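Local coordinates for protein serine protease inhibitor (Schistosoma haematobium, PDB 3STO) that is a serpin that probably inhibits serine-type endopeptidases, at residues T254-L259 and I382-D387. Sequence-based numbering, arbitrary orientation.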
loop_
_atom_site.group_PDB
_atom_site.type_symbol
_atom_site.label_atom_id
_atom_site.label_comp_id
_atom_site.label_asym_id
_atom_site.label_seq_id
_atom_site.Cartn_x
_atom_site.Cartn_y
_atom_site.Cartn_z
ATOM N N THR A 254 -8.155 -10.276 -4.487
ATOM C CA THR A 254 -8.669 -10.069 -5.836
ATOM C C THR A 254 -8.223 -8.719 -6.390
ATOM O O THR A 254 -7.951 -7.787 -5.633
ATOM C CB THR A 254 -10.200 -10.213 -5.872
ATOM O OG1 THR A 254 -10.635 -10.131 -7.215
ATOM C CG2 THR A 254 -10.896 -9.133 -5.061
ATOM N N PHE A 255 -8.080 -8.640 -7.709
ATOM C CA PHE A 255 -7.703 -7.399 -8.356
ATOM C C PHE A 255 -8.953 -6.716 -8.845
ATOM O O PHE A 255 -9.639 -7.257 -9.692
ATOM C CB PHE A 255 -6.790 -7.688 -9.527
ATOM C CG PHE A 255 -6.218 -6.470 -10.167
ATOM C CD1 PHE A 255 -5.327 -5.645 -9.464
ATOM C CD2 PHE A 255 -6.477 -6.200 -11.502
ATOM C CE1 PHE A 255 -4.733 -4.509 -10.082
ATOM C CE2 PHE A 255 -5.906 -5.071 -12.134
ATOM C CZ PHE A 255 -5.028 -4.228 -11.404
ATOM N N VAL A 256 -9.268 -5.558 -8.270
ATOM C CA VAL A 256 -10.479 -4.824 -8.578
ATOM C C VAL A 256 -10.139 -3.664 -9.513
ATOM O O VAL A 256 -9.277 -2.859 -9.186
ATOM C CB VAL A 256 -11.153 -4.334 -7.291
ATOM C CG1 VAL A 256 -12.369 -3.417 -7.604
ATOM C CG2 VAL A 256 -11.565 -5.554 -6.425
ATOM N N ILE A 257 -10.783 -3.619 -10.688
ATOM C CA ILE A 257 -10.615 -2.520 -11.637
ATOM C C ILE A 257 -11.854 -1.672 -11.654
ATOM O O ILE A 257 -12.973 -2.176 -11.701
ATOM C CB ILE A 257 -10.275 -3.001 -13.050
ATOM C CG1 ILE A 257 -9.155 -4.060 -12.986
ATOM C CG2 ILE A 257 -9.900 -1.818 -13.989
ATOM C CD1 ILE A 257 -9.261 -5.091 -14.107
ATOM N N VAL A 258 -11.650 -0.368 -11.542
ATOM C CA VAL A 258 -12.753 0.567 -11.568
ATOM C C VAL A 258 -12.628 1.414 -12.827
ATOM O O VAL A 258 -11.715 2.232 -12.941
ATOM C CB VAL A 258 -12.775 1.498 -10.343
ATOM C CG1 VAL A 258 -14.017 2.378 -10.386
ATOM C CG2 VAL A 258 -12.755 0.690 -9.056
ATOM N N LEU A 259 -13.546 1.202 -13.767
ATOM C CA LEU A 259 -13.435 1.794 -15.097
ATOM C C LEU A 259 -14.558 2.800 -15.306
ATOM O O LEU A 259 -15.739 2.446 -15.310
ATOM C CB LEU A 259 -13.449 0.706 -16.194
ATOM C CG LEU A 259 -13.107 1.184 -17.613
ATOM C CD1 LEU A 259 -11.638 1.680 -17.721
ATOM C CD2 LEU A 259 -13.372 0.100 -18.648
ATOM N N ILE A 382 -8.929 3.213 -12.003
ATOM C CA ILE A 382 -8.503 3.003 -10.629
ATOM C C ILE A 382 -8.550 1.507 -10.323
ATOM O O ILE A 382 -9.458 0.796 -10.747
ATOM C CB ILE A 382 -9.341 3.898 -9.656
ATOM C CG1 ILE A 382 -8.712 5.299 -9.626
ATOM C CG2 ILE A 382 -9.437 3.313 -8.254
ATOM C CD1 ILE A 382 -9.624 6.342 -10.053
ATOM N N CYS A 383 -7.539 1.016 -9.638
ATOM C CA CYS A 383 -7.532 -0.391 -9.302
ATOM C C CYS A 383 -7.045 -0.656 -7.867
ATOM O O CYS A 383 -6.408 0.203 -7.237
ATOM C CB CYS A 383 -6.745 -1.192 -10.333
ATOM S SG CYS A 383 -5.040 -0.752 -10.386
ATOM N N PHE A 384 -7.373 -1.841 -7.357
ATOM C CA PHE A 384 -7.047 -2.211 -5.993
ATOM C C PHE A 384 -6.626 -3.656 -5.927
ATOM O O PHE A 384 -7.091 -4.472 -6.716
ATOM C CB PHE A 384 -8.281 -2.081 -5.135
ATOM C CG PHE A 384 -8.895 -0.703 -5.127
ATOM C CD1 PHE A 384 -8.465 0.265 -4.193
ATOM C CD2 PHE A 384 -9.935 -0.400 -5.976
ATOM C CE1 PHE A 384 -9.044 1.507 -4.123
ATOM C CE2 PHE A 384 -10.537 0.863 -5.941
ATOM C CZ PHE A 384 -10.096 1.817 -5.002
ATOM N N ILE A 385 -5.721 -3.982 -5.009
ATOM C CA ILE A 385 -5.672 -5.355 -4.545
ATOM C C ILE A 385 -6.590 -5.371 -3.335
ATOM O O ILE A 385 -6.355 -4.658 -2.375
ATOM C CB ILE A 385 -4.294 -5.775 -4.176
ATOM C CG1 ILE A 385 -3.407 -5.733 -5.413
ATOM C CG2 ILE A 385 -4.331 -7.152 -3.478
ATOM C CD1 ILE A 385 -1.933 -5.897 -5.105
ATOM N N TYR A 386 -7.688 -6.108 -3.418
ATOM C CA TYR A 386 -8.713 -6.052 -2.390
ATOM C C TYR A 386 -8.607 -7.309 -1.532
ATOM O O TYR A 386 -8.437 -8.409 -2.062
ATOM C CB TYR A 386 -10.099 -5.956 -3.054
ATOM C CG TYR A 386 -11.290 -5.991 -2.119
ATOM C CD1 TYR A 386 -11.584 -4.918 -1.291
ATOM C CD2 TYR A 386 -12.127 -7.103 -2.067
ATOM C CE1 TYR A 386 -12.674 -4.937 -0.441
ATOM C CE2 TYR A 386 -13.223 -7.139 -1.213
ATOM C CZ TYR A 386 -13.489 -6.046 -0.389
ATOM O OH TYR A 386 -14.582 -6.053 0.463
ATOM N N ASP A 387 -8.701 -7.131 -0.210
ATOM C CA ASP A 387 -8.626 -8.239 0.753
ATOM C C ASP A 387 -10.020 -8.666 1.218
ATOM O O ASP A 387 -10.738 -7.885 1.842
ATOM C CB ASP A 387 -7.762 -7.835 1.935
ATOM C CG ASP A 387 -7.503 -8.988 2.899
ATOM O OD1 ASP A 387 -8.393 -9.854 3.115
ATOM O OD2 ASP A 387 -6.395 -9.010 3.459
#
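Thr254 and Tyr386, Val256 and Phe384, and Val258 and Ile382 are the hydrogen-bonded pairs of two antiparallel strands, each pair closed by two backbone bonds. Among them, Tyr386 N donates almost straight to Thr254 O at 2.8 Å. Phe255 can be followed across the non-hydrogen-bonded positions. From its CB, CG stands anti to the backbone N (chi1 -173°), and the ring leans over the neighbouring strand: CG and CD1 face Phe384 O, Phe255 CD1 the nearer at 3.5 Å, with Ile385 CG1 more distant near the ring plane, while CE1 and CZ meet Cys383 CB and SG. Phe255 CZ is 3.6 Å from Cys383 SG, a sulfur-aromatic contact in which the sulfur sits oblique to the ring. A short side chain such as Cys383 lets the tip of the ring come down onto its CB and SG. On the face carrying Thr254, Val256 and Val258, beta-branched residues that favour extended backbone offer methyls to the aromatics: Thr254 CG2 meets the Tyr386 ring edge in plane at CD2, Val256 CG2 packs on Tyr386 CB at 3.7 Å, and Val258 CG2 touches the edge of Phe384 at CE2, 3.8 Å away. Thr254 OG1, polar but buried, hydrogen-bonds to Ser245 OG. Leu279 of helix 279-283 covers Phe384 and Tyr386, and strands 241-247 and 392-399 flank the pair. This succession of antiparallel strands with both faces buried is that of beta-sheet B in the serpin fold.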